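Local coordinates for protein tryptophan decarboxylase 1 (Oryza sativa subsp. japonica, PDB 6KHO) that decarboxylates L-tryptophan to tryptamine, and 5-hydroxy-L-tryptophan to serotonin, using pyridoxal 5'-phosphate as cofactor, at residues Glu137-Ala142 with Val380-Arg385; Leu143-Gln148 with Val392-Gly397; Thr174-Met179 with His214-Lys219; Met326-Trp331 with Leu336-Leu341. All coordinates share one frame; numbering follows the deposited sequence.

Contact 1 of 4, residues Glu137-Ala142 with Val380-Arg385; sequences EMEVLA and VGRRFR. With PLP (pyridoxal-5'-phosphate), chain J.
A buried carboxylate and a buried guanidinium meet end-on but twisted: Arg382 holds Glu139 with NH1 and NH2, one nitrogen to each oxygen, although the two planes are turned 46° apart. Arg382 NH1 lies 2.8 Å from Glu139 OE1 in a fairly straight bond (166°), with OE1 in the guanidinium plane. Arg382 NH2 reaches Glu139 OE2 at 2.9 Å on the syn lone pair. A glutamate suits the helix here because its extended chain carries the charge from the helix surface to the loop. Water 1 donates to Glu139 OE1 at 2.9 Å and to Arg383 O at 2.8 Å, joining the carboxylate to the loop backbone. Beside this polar core, Met138 CB touches the edge of the Phe384 ring at CE1, 3.9 Å away, and its sulfur stands obliquely to the ring in a Met-aromatic contact. The same loop sends Gly381 N to O3P of the cofactor at 2.7 Å, and Thr175 N of the second subunit binds that cofactor too. Ile171 N bonds to Glu139 OE2 and Gln377 to Arg382 NE, so each charge has a further partner, consistent with both groups being ionised and the phosphate-binding loop being fixed to the helix.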
# COMPACT_ATOMS: atom_id res chain seq x y z
N GLU A 137 -15.96 9.17 -1.54
CA GLU A 137 -16.67 10.10 -0.67
C GLU A 137 -16.60 9.68 0.79
O GLU A 137 -16.56 10.54 1.67
CB GLU A 137 -18.13 10.23 -1.13
CG GLU A 137 -18.21 10.81 -2.55
CD GLU A 137 -19.45 11.67 -2.81
OE1 GLU A 137 -20.22 11.97 -1.87
OE2 GLU A 137 -19.65 12.03 -3.99
N MET A 138 -16.59 8.38 1.08
CA MET A 138 -16.42 7.97 2.48
C MET A 138 -15.01 8.22 2.97
O MET A 138 -14.80 8.53 4.14
CB MET A 138 -16.78 6.50 2.66
CG MET A 138 -16.59 6.03 4.11
SD MET A 138 -17.73 4.72 4.60
CE MET A 138 -19.17 5.72 5.07
N GLU A 139 -14.02 8.03 2.10
CA GLU A 139 -12.66 8.38 2.51
C GLU A 139 -12.57 9.86 2.86
O GLU A 139 -11.97 10.23 3.88
CB GLU A 139 -11.67 8.03 1.40
CG GLU A 139 -10.23 8.37 1.76
CD GLU A 139 -9.23 7.56 0.95
OE1 GLU A 139 -9.57 6.43 0.51
OE2 GLU A 139 -8.11 8.08 0.72
N VAL A 140 -13.16 10.72 2.03
CA VAL A 140 -13.16 12.15 2.33
C VAL A 140 -13.89 12.42 3.64
O VAL A 140 -13.44 13.21 4.47
CB VAL A 140 -13.77 12.94 1.16
CG1 VAL A 140 -14.01 14.38 1.57
CG2 VAL A 140 -12.84 12.86 -0.07
N LEU A 141 -15.02 11.75 3.86
CA LEU A 141 -15.78 11.99 5.09
C LEU A 141 -15.01 11.52 6.32
O LEU A 141 -14.97 12.22 7.34
CB LEU A 141 -17.14 11.29 5.00
CG LEU A 141 -18.08 11.38 6.21
CD1 LEU A 141 -18.60 12.78 6.36
CD2 LEU A 141 -19.24 10.43 6.03
N ALA A 142 -14.39 10.33 6.25
CA ALA A 142 -13.61 9.84 7.38
C ALA A 142 -12.44 10.78 7.68
O ALA A 142 -12.15 11.06 8.85
CB ALA A 142 -13.09 8.42 7.10
N VAL A 380 -1.98 3.72 -8.85
CA VAL A 380 -3.25 3.98 -9.51
C VAL A 380 -4.37 3.36 -8.68
O VAL A 380 -5.18 4.09 -8.09
CB VAL A 380 -3.27 3.44 -10.96
CG1 VAL A 380 -4.56 3.86 -11.68
CG2 VAL A 380 -2.06 3.96 -11.72
N GLY A 381 -4.41 2.03 -8.59
CA GLY A 381 -5.44 1.37 -7.80
C GLY A 381 -5.29 1.61 -6.31
O GLY A 381 -4.24 2.04 -5.82
N ARG A 382 -6.37 1.35 -5.57
CA ARG A 382 -6.37 1.53 -4.12
C ARG A 382 -7.59 0.83 -3.53
O ARG A 382 -8.65 0.80 -4.16
CB ARG A 382 -6.39 3.02 -3.74
CG ARG A 382 -7.54 3.84 -4.35
CD ARG A 382 -7.20 5.33 -4.48
NE ARG A 382 -6.49 5.82 -3.30
CZ ARG A 382 -7.09 6.16 -2.16
NH1 ARG A 382 -8.42 6.08 -2.07
NH2 ARG A 382 -6.38 6.59 -1.13
N ARG A 383 -7.41 0.28 -2.33
CA ARG A 383 -8.46 -0.33 -1.52
C ARG A 383 -9.38 0.74 -0.94
O ARG A 383 -9.03 1.91 -0.81
CB ARG A 383 -7.87 -1.11 -0.34
CG ARG A 383 -7.27 -2.45 -0.68
CD ARG A 383 -6.69 -3.12 0.59
NE ARG A 383 -7.68 -3.22 1.66
CZ ARG A 383 -8.53 -4.22 1.80
NH1 ARG A 383 -8.53 -5.25 0.95
NH2 ARG A 383 -9.38 -4.21 2.82
N PHE A 384 -10.57 0.29 -0.54
CA PHE A 384 -11.56 1.09 0.19
C PHE A 384 -11.16 1.15 1.67
O PHE A 384 -11.79 0.54 2.54
CB PHE A 384 -12.93 0.46 -0.03
CG PHE A 384 -14.10 1.27 0.50
CD1 PHE A 384 -13.92 2.50 1.11
CD2 PHE A 384 -15.38 0.76 0.38
CE1 PHE A 384 -15.01 3.22 1.59
CE2 PHE A 384 -16.48 1.46 0.86
CZ PHE A 384 -16.29 2.69 1.46
N ARG A 385 -10.09 1.90 1.96
CA ARG A 385 -9.60 2.03 3.33
C ARG A 385 -10.46 2.94 4.18
O ARG A 385 -10.39 2.86 5.41
CB ARG A 385 -8.17 2.58 3.38
CG ARG A 385 -7.15 1.75 2.65
CD ARG A 385 -5.71 2.04 3.12
NE ARG A 385 -4.99 0.81 2.88
CZ ARG A 385 -4.31 0.55 1.77
NH1 ARG A 385 -4.20 1.50 0.84
NH2 ARG A 385 -3.74 -0.64 1.60
N1 PLP J . 0.49 -1.37 -15.67
C2 PLP J . -0.42 -2.29 -16.15
C2A PLP J . -0.09 -3.13 -17.35
C3 PLP J . -1.63 -2.43 -15.50
O3 PLP J . -2.52 -3.35 -15.98
C4 PLP J . -1.94 -1.67 -14.37
C4A PLP J . -2.79 -2.29 -13.30
C5 PLP J . -1.03 -0.73 -13.92
C6 PLP J . 0.20 -0.59 -14.56
C5A PLP J . -1.36 0.13 -12.71
O4P PLP J . -0.93 -0.51 -11.54
P PLP J . -1.24 -0.02 -10.04
O1P PLP J . -1.04 -1.25 -9.19
O2P PLP J . -0.24 1.07 -9.73
O3P PLP J . -2.64 0.51 -9.86
O HOH W 1 -7.89 4.09 0.46

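Contact 2 of 4, residues Leu143-Gln148 with Val392-Gly397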
# COMPACT_ATOMS: atom_id res chain seq x y z
N LEU A 143 -11.77 11.27 6.65
CA LEU A 143 -10.68 12.22 6.88
C LEU A 143 -11.18 13.48 7.56
O LEU A 143 -10.54 14.01 8.47
CB LEU A 143 -10.01 12.56 5.55
CG LEU A 143 -9.10 11.47 4.98
CD1 LEU A 143 -8.90 11.69 3.48
CD2 LEU A 143 -7.77 11.45 5.74
N ASP A 144 -12.33 13.99 7.11
CA ASP A 144 -12.91 15.18 7.70
C ASP A 144 -13.28 14.96 9.16
O ASP A 144 -13.02 15.81 10.01
CB ASP A 144 -14.12 15.61 6.89
CG ASP A 144 -14.52 17.04 7.17
OD1 ASP A 144 -15.31 17.27 8.11
OD2 ASP A 144 -14.01 17.92 6.46
N TRP A 145 -13.94 13.83 9.46
CA TRP A 145 -14.27 13.51 10.85
C TRP A 145 -13.03 13.47 11.72
O TRP A 145 -13.03 14.01 12.83
CB TRP A 145 -14.99 12.16 10.94
CG TRP A 145 -16.44 12.14 10.56
CD1 TRP A 145 -17.15 13.08 9.87
CD2 TRP A 145 -17.35 11.07 10.83
NE1 TRP A 145 -18.46 12.66 9.71
CE2 TRP A 145 -18.60 11.43 10.29
CE3 TRP A 145 -17.23 9.84 11.49
CZ2 TRP A 145 -19.73 10.60 10.39
CZ3 TRP A 145 -18.34 9.02 11.59
CH2 TRP A 145 -19.58 9.41 11.04
N LEU A 146 -11.98 12.78 11.26
CA LEU A 146 -10.74 12.70 12.04
C LEU A 146 -10.10 14.08 12.22
O LEU A 146 -9.59 14.40 13.30
CB LEU A 146 -9.76 11.74 11.37
CG LEU A 146 -8.37 11.63 12.02
CD1 LEU A 146 -8.48 11.16 13.48
CD2 LEU A 146 -7.49 10.68 11.21
N ALA A 147 -10.12 14.89 11.16
CA ALA A 147 -9.61 16.26 11.28
C ALA A 147 -10.39 17.04 12.34
O ALA A 147 -9.81 17.87 13.06
CB ALA A 147 -9.66 16.96 9.93
N GLN A 148 -11.69 16.79 12.46
CA GLN A 148 -12.48 17.45 13.51
C GLN A 148 -12.07 16.96 14.89
O GLN A 148 -11.90 17.77 15.81
CB GLN A 148 -13.97 17.21 13.30
CG GLN A 148 -14.56 17.88 12.08
CD GLN A 148 -16.03 17.54 11.89
OE1 GLN A 148 -16.83 17.65 12.82
NE2 GLN A 148 -16.39 17.11 10.68
N VAL A 392 -14.85 2.61 12.72
CA VAL A 392 -14.30 2.79 14.07
C VAL A 392 -14.91 4.02 14.73
O VAL A 392 -15.40 3.97 15.86
CB VAL A 392 -12.76 2.87 14.01
CG1 VAL A 392 -12.21 3.46 15.31
CG2 VAL A 392 -12.18 1.49 13.75
N MET A 393 -14.89 5.16 14.02
CA MET A 393 -15.45 6.39 14.58
C MET A 393 -16.96 6.30 14.75
O MET A 393 -17.51 6.75 15.76
CB MET A 393 -15.09 7.59 13.71
CG MET A 393 -13.65 8.08 13.86
SD MET A 393 -13.21 9.46 12.76
CE MET A 393 -13.38 8.70 11.14
N ARG A 394 -17.66 5.73 13.76
CA ARG A 394 -19.12 5.66 13.81
C ARG A 394 -19.61 4.74 14.92
O ARG A 394 -20.62 5.02 15.57
CB ARG A 394 -19.69 5.21 12.46
CG ARG A 394 -21.24 5.09 12.40
CD ARG A 394 -21.85 6.46 12.71
NE ARG A 394 -23.29 6.57 12.50
CZ ARG A 394 -24.16 6.81 13.47
NH1 ARG A 394 -23.73 6.90 14.72
NH2 ARG A 394 -25.46 6.92 13.20
N THR A 395 -18.92 3.63 15.16
CA THR A 395 -19.41 2.67 16.14
C THR A 395 -19.04 3.07 17.56
O THR A 395 -19.87 3.01 18.47
CB THR A 395 -18.89 1.26 15.82
OG1 THR A 395 -19.18 0.93 14.45
CG2 THR A 395 -19.54 0.20 16.73
N TYR A 396 -17.79 3.50 17.78
CA TYR A 396 -17.30 3.77 19.13
C TYR A 396 -17.51 5.22 19.58
O TYR A 396 -17.79 5.46 20.76
CB TYR A 396 -15.82 3.41 19.23
CG TYR A 396 -15.56 1.96 18.87
CD1 TYR A 396 -16.39 0.95 19.35
CD2 TYR A 396 -14.52 1.61 18.02
CE1 TYR A 396 -16.17 -0.38 19.01
CE2 TYR A 396 -14.28 0.28 17.68
CZ TYR A 396 -15.11 -0.70 18.19
OH TYR A 396 -14.88 -2.01 17.86
N GLY A 397 -17.39 6.19 18.67
CA GLY A 397 -17.60 7.58 19.01
C GLY A 397 -16.38 8.24 19.65
O GLY A 397 -15.44 7.58 20.09
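Trp145 and Met393 both carry CG beside the backbone N and opposite the carbonyl carbon (chi1 -78° and -77°), which sends the indole and the thioether across the gap between their helices. A bend at the last torsion of Met393 then folds its methyl back, so that sulfur and methyl together lie against the root of the tryptophan: Met393 SD is 3.7 Å from Trp145 CB and Met393 CE is 3.8 Å from the same atom. The backbone N of the next residue, Leu146, is 3.8 Å from Met393 SD. A flexible, unbranched methionine suits this place, since it can follow the curve of the helix it meets. The indole is met at its edge: Met393 CB lies 3.8 Å from Trp145 CE3, close to the ring plane, and the backbone N of Arg394 is 4.0 Å from Trp145 CZ3. The helix axes lie 11.4 Å apart with their directions 50° apart, a wide spacing that large side chains fill. In this fold type I enzyme, the contact joins helix 133-149 to the long helix 386-420 beside the large-domain sheet, and Leu143 and Leu146 rest on strand 339-343. Arg394 lays its aliphatic CD by Trp145 CH2 at 4.1 Å, while its charged end forms a salt bridge with Glu83 of the second subunit. The indole's NE1 also turns to the dimer partner, donating to the carbonyl of Arg67 of the second subunit. On the same helix, Gln148 NE2 bonds to Asp144 OD1, one turn earlier, and to Ala68 O of the second subunit.

Contact 3 of 4, residues Thr174-Met179 with His214-Lys219. With PLP (pyridoxal-5'-phosphate), chain C.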
# COMPACT_ATOMS: atom_id res chain seq x y z
N THR A 174 1.30 4.13 4.32
CA THR A 174 2.44 4.29 5.21
C THR A 174 2.82 5.76 5.36
O THR A 174 2.55 6.59 4.48
CB THR A 174 3.70 3.54 4.71
OG1 THR A 174 4.06 4.03 3.41
CG2 THR A 174 3.46 2.03 4.65
N THR A 175 3.51 6.06 6.46
CA THR A 175 4.11 7.38 6.61
C THR A 175 5.16 7.62 5.53
O THR A 175 5.31 8.75 5.04
CB THR A 175 4.71 7.52 8.02
OG1 THR A 175 3.64 7.52 8.97
CG2 THR A 175 5.49 8.83 8.16
N SER A 176 5.88 6.57 5.11
CA SER A 176 6.89 6.75 4.07
C SER A 176 6.29 7.32 2.79
O SER A 176 6.87 8.22 2.18
CB SER A 176 7.61 5.43 3.78
OG SER A 176 8.22 4.93 4.96
N GLU A 177 5.13 6.79 2.35
CA GLU A 177 4.50 7.33 1.15
C GLU A 177 4.05 8.78 1.37
O GLU A 177 4.13 9.60 0.45
CB GLU A 177 3.30 6.48 0.71
CG GLU A 177 2.80 6.89 -0.70
CD GLU A 177 1.71 5.99 -1.25
OE1 GLU A 177 1.36 5.01 -0.56
OE2 GLU A 177 1.22 6.27 -2.37
N ALA A 178 3.55 9.10 2.56
CA ALA A 178 3.17 10.47 2.85
C ALA A 178 4.38 11.40 2.80
O ALA A 178 4.30 12.52 2.29
CB ALA A 178 2.47 10.53 4.21
N MET A 179 5.52 10.93 3.31
CA MET A 179 6.74 11.70 3.20
C MET A 179 7.17 11.83 1.75
O MET A 179 7.57 12.91 1.31
CB MET A 179 7.85 11.05 4.02
CG MET A 179 7.71 11.26 5.51
SD MET A 179 8.79 10.16 6.43
CE MET A 179 8.51 10.76 8.10
N HIS A 214 12.42 9.37 12.13
CA HIS A 214 12.42 7.98 11.70
C HIS A 214 13.28 7.80 10.46
O HIS A 214 13.28 8.65 9.55
CB HIS A 214 10.99 7.53 11.42
CG HIS A 214 10.81 6.04 11.47
ND1 HIS A 214 11.15 5.22 10.41
CD2 HIS A 214 10.35 5.23 12.44
CE1 HIS A 214 10.88 3.97 10.73
NE2 HIS A 214 10.39 3.94 11.96
N SER A 215 14.02 6.69 10.42
CA SER A 215 14.94 6.42 9.32
C SER A 215 14.25 6.44 7.97
O SER A 215 14.90 6.72 6.95
CB SER A 215 15.63 5.07 9.52
OG SER A 215 14.68 4.03 9.66
N THR A 216 12.94 6.16 7.93
CA THR A 216 12.22 6.14 6.66
C THR A 216 12.13 7.50 5.99
O THR A 216 11.94 7.56 4.77
CB THR A 216 10.82 5.56 6.88
OG1 THR A 216 10.32 5.05 5.64
CG2 THR A 216 9.85 6.60 7.46
N PHE A 217 12.26 8.61 6.74
CA PHE A 217 12.29 9.92 6.10
C PHE A 217 13.51 10.07 5.21
O PHE A 217 13.42 10.52 4.06
CB PHE A 217 12.31 11.04 7.14
CG PHE A 217 12.58 12.40 6.54
CD1 PHE A 217 11.64 13.00 5.70
CD2 PHE A 217 13.76 13.07 6.80
CE1 PHE A 217 11.88 14.24 5.14
CE2 PHE A 217 14.01 14.33 6.23
CZ PHE A 217 13.07 14.92 5.40
N PHE A 218 14.68 9.71 5.74
CA PHE A 218 15.90 9.84 4.96
C PHE A 218 15.87 8.94 3.74
O PHE A 218 16.39 9.31 2.68
CB PHE A 218 17.11 9.56 5.86
CG PHE A 218 17.13 10.44 7.09
CD1 PHE A 218 17.52 11.77 6.99
CD2 PHE A 218 16.72 9.96 8.31
CE1 PHE A 218 17.52 12.60 8.11
CE2 PHE A 218 16.72 10.78 9.43
CZ PHE A 218 17.13 12.10 9.33
N LYS A 219 15.24 7.77 3.86
CA LYS A 219 15.10 6.89 2.70
C LYS A 219 14.18 7.50 1.64
O LYS A 219 14.48 7.42 0.44
CB LYS A 219 14.58 5.53 3.15
CG LYS A 219 14.25 4.58 2.01
CD LYS A 219 13.86 3.20 2.53
CE LYS A 219 13.11 2.42 1.47
NZ LYS A 219 12.44 1.23 2.04
N1 PLP C . 7.36 7.81 11.86
C2 PLP C . 7.02 7.64 13.18
C2A PLP C . 7.15 8.75 14.18
C3 PLP C . 6.54 6.41 13.62
O3 PLP C . 6.19 6.25 14.93
C4 PLP C . 6.39 5.36 12.72
C4A PLP C . 5.54 4.18 13.08
C5 PLP C . 6.74 5.53 11.39
C6 PLP C . 7.23 6.76 10.96
C5A PLP C . 6.58 4.35 10.45
O4P PLP C . 6.68 4.69 9.09
P PLP C . 5.98 3.76 7.95
O1P PLP C . 6.34 2.31 8.15
O2P PLP C . 6.46 4.27 6.62
O3P PLP C . 4.46 3.85 8.02
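Met179 and Phe217 cross at about a right angle, the methionine sulfur lodged against the start of the phenylalanine: Met179 SD is 3.5 Å from Phe217 CA. The sulfur meets the ring at its edge, a Met-aromatic contact. Met179 SD lies 3.9 Å from Thr216 CG2. Methionine suits the place because its chain, extended beyond CG, spans the space between two helices whose axes pass 9.2 Å apart at a crossing angle of -41°. Nearer the cofactor, the hydroxyls of Ser176 and Thr216 face each other, but their modelled separation is implausibly short and their exact placement is doubtful. Small residues at these positions let the helix starts approach. The phosphate is held by backbone N-H groups at the start of helix 175-194: Thr175 N binds O3P of the cofactor at 2.9 Å and Ser176 N binds O2P of the cofactor at 2.8 Å. From the other segment, the His214 imidazole covers the pyridine ring, with cofactor C6 3.6 Å above the histidine plane and offset toward its rim. Its rotation is fixed at the ring edge: CG stands opposite the backbone N (chi1 -159°), and His214 ND1 accepts from Thr216 N at 3.2 Å, nearly in the ring plane, so the residue caps helix 215-223. Thr174 does the same for its own helix, OG1 accepting from Glu177 N at 3.1 Å. His214 also binds serotonin. A phosphate at a helix N-terminus and a flat side chain over the pyridine ring are two characteristic features of the cofactor site of a fold type I pyridoxal enzyme.

Contact 4 of 4, residues Met326-Trp331 with Leu336-Leu341. With PLP (pyridoxal-5'-phosphate), chain C.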
# COMPACT_ATOMS: atom_id res chain seq x y z
N MET A 326 -0.53 11.24 10.24
CA MET A 326 -0.57 10.38 11.41
C MET A 326 -1.20 9.06 11.00
O MET A 326 -1.88 8.97 9.97
CB MET A 326 -1.34 11.03 12.57
CG MET A 326 -2.64 11.62 12.16
SD MET A 326 -3.98 10.47 12.44
CE MET A 326 -4.39 11.02 14.08
N SER A 327 -0.96 8.03 11.81
CA SER A 327 -1.38 6.68 11.46
C SER A 327 -2.40 6.16 12.46
O SER A 327 -2.03 5.80 13.59
CB SER A 327 -0.17 5.74 11.39
OG SER A 327 0.65 6.09 10.28
N PRO A 328 -3.67 6.11 12.10
CA PRO A 328 -4.63 5.38 12.93
C PRO A 328 -4.21 3.94 13.15
O PRO A 328 -4.58 3.36 14.17
CB PRO A 328 -5.94 5.47 12.12
CG PRO A 328 -5.79 6.74 11.34
CD PRO A 328 -4.32 6.80 10.97
N HIS A 329 -3.41 3.36 12.24
CA HIS A 329 -3.01 1.97 12.48
C HIS A 329 -1.94 1.85 13.55
O HIS A 329 -1.51 0.73 13.85
CB HIS A 329 -2.59 1.27 11.18
CG HIS A 329 -1.26 1.68 10.62
ND1 HIS A 329 -1.09 1.99 9.28
CD2 HIS A 329 -0.03 1.77 11.18
CE1 HIS A 329 0.18 2.27 9.06
NE2 HIS A 329 0.84 2.15 10.19
N LYS A 330 -1.51 2.95 14.16
CA LYS A 330 -0.72 2.86 15.38
C LYS A 330 -1.66 2.87 16.57
O LYS A 330 -1.99 1.81 17.11
CB LYS A 330 0.29 4.01 15.48
CG LYS A 330 1.33 3.97 14.39
CD LYS A 330 2.63 3.44 14.90
CE LYS A 330 3.77 4.14 14.21
NZ LYS A 330 4.79 3.18 13.77
N TRP A 331 -2.15 4.05 16.94
CA TRP A 331 -2.82 4.24 18.23
C TRP A 331 -4.30 4.61 18.09
O TRP A 331 -4.87 5.21 19.00
CB TRP A 331 -2.07 5.33 19.01
CG TRP A 331 -2.21 5.28 20.51
CD1 TRP A 331 -2.86 4.34 21.27
CD2 TRP A 331 -1.69 6.24 21.44
NE1 TRP A 331 -2.77 4.66 22.61
CE2 TRP A 331 -2.07 5.83 22.74
CE3 TRP A 331 -0.94 7.43 21.30
CZ2 TRP A 331 -1.71 6.55 23.88
CZ3 TRP A 331 -0.60 8.14 22.43
CH2 TRP A 331 -0.98 7.70 23.70
N LEU A 336 -3.74 -2.29 10.32
CA LEU A 336 -2.94 -1.88 9.17
C LEU A 336 -3.62 -2.27 7.86
O LEU A 336 -4.36 -3.26 7.81
CB LEU A 336 -1.55 -2.53 9.25
CG LEU A 336 -0.49 -1.89 10.17
CD1 LEU A 336 -0.70 -2.24 11.64
CD2 LEU A 336 0.91 -2.32 9.72
N ASP A 337 -3.40 -1.49 6.79
CA ASP A 337 -2.67 -0.21 6.79
C ASP A 337 -3.65 0.97 6.81
O ASP A 337 -4.73 0.89 6.20
CB ASP A 337 -1.78 -0.06 5.55
CG ASP A 337 -1.12 -1.36 5.11
OD1 ASP A 337 -0.43 -1.98 5.94
OD2 ASP A 337 -1.30 -1.76 3.93
N CYS A 338 -3.25 2.05 7.47
CA CYS A 338 -4.07 3.26 7.52
C CYS A 338 -3.25 4.46 8.00
O CYS A 338 -3.08 4.65 9.20
CB CYS A 338 -5.28 3.04 8.44
SG CYS A 338 -6.46 4.46 8.41
N THR A 339 -2.73 5.26 7.07
CA THR A 339 -2.03 6.50 7.41
C THR A 339 -2.76 7.64 6.74
O THR A 339 -3.07 7.56 5.55
CB THR A 339 -0.57 6.48 6.95
OG1 THR A 339 0.11 5.38 7.55
CG2 THR A 339 0.15 7.79 7.34
N CYS A 340 -3.05 8.70 7.50
CA CYS A 340 -3.80 9.84 7.00
C CYS A 340 -2.85 11.01 6.76
O CYS A 340 -2.11 11.39 7.66
CB CYS A 340 -4.90 10.23 7.99
SG CYS A 340 -6.11 8.89 8.18
N LEU A 341 -2.88 11.56 5.54
CA LEU A 341 -2.09 12.73 5.18
C LEU A 341 -3.01 13.90 4.91
O LEU A 341 -3.96 13.76 4.14
CB LEU A 341 -1.24 12.45 3.93
CG LEU A 341 -0.65 13.69 3.25
CD1 LEU A 341 0.39 14.35 4.16
CD2 LEU A 341 -0.05 13.31 1.90
N1 PLP C . 7.36 7.81 11.86
C2 PLP C . 7.02 7.64 13.18
C2A PLP C . 7.15 8.75 14.18
C3 PLP C . 6.54 6.41 13.62
O3 PLP C . 6.19 6.25 14.93
C4 PLP C . 6.39 5.36 12.72
C4A PLP C . 5.54 4.18 13.08
C5 PLP C . 6.74 5.53 11.39
C6 PLP C . 7.23 6.76 10.96
C5A PLP C . 6.58 4.35 10.45
O4P PLP C . 6.68 4.69 9.09
P PLP C . 5.98 3.76 7.95
O1P PLP C . 6.34 2.31 8.15
O2P PLP C . 6.46 4.27 6.62
O3P PLP C . 4.46 3.85 8.02
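Cys338 N donates to ND1 of His329 at 2.8 Å, almost exactly in the imidazole plane, a bond that fixes the ring's rotation. Met326 and Cys340 form an antiparallel hydrogen-bonded pair: Cys340 N reaches Met326 O at 2.7 Å, and Met326 N reaches Cys340 O at 3.0 Å. Between these bonds, the hydroxyls of Ser327 and Thr339 share a hydrogen bond, OG to OG1, 2.9 Å long. His329 N adds a weak bond of 3.3 Å to Cys338 O. The pairing sets strand 339-343 antiparallel to strand 323-326 in the mixed seven-stranded sheet, whose strand order 1-7-6-5-4-2-3 is that of the fold type I large domain. Just beyond the paired strand comes the Ser-Pro-His-Lys run of a group II decarboxylase, and its Lys330 is joined to the cofactor, NZ to C4A, by a covalent bond of 1.4 Å. The Lys330 side chain starts away from the partner segment, and its bent chain ends at the cofactor, whereas His329 turns toward that segment, its CG between backbone N and carbonyl carbon (chi1 74°). The flat imidazole lies between two carbon atoms, both offset toward the rim: Leu336 CG over one face, 3.7 Å above the His329 plane, in a CH-pi contact, and the Ser327 methylene CB over the opposite face. Pro328, rigid and apolar, packs its CG 3.8 Å from both Cys338 SG and Cys340 SG, against small side chains that admit its ring.

Overall arrangement
Contacts 1 and 2 share helix 133-149; their centres lie about 14 Å apart and their segments alternate along the chain. Contacts 3 and 4, with centres about 13 Å apart, follow one another in series inside the loops that both of these close. Contact 4 is central: Met326 and Cys340 meet Leu146 of contact 2, Asp337 approaches Arg385 of contact 1, and Thr339 packs on Thr174 of contact 3. Contacts 3 and 4 serve one cofactor, with Lys330 just past the C-terminal end of inner strand 323-326. All four touch the second subunit. Val380 and Gly381 of one subunit and Thr175 and Ser176 of the other hold the same phosphate, so each active site draws on both chains.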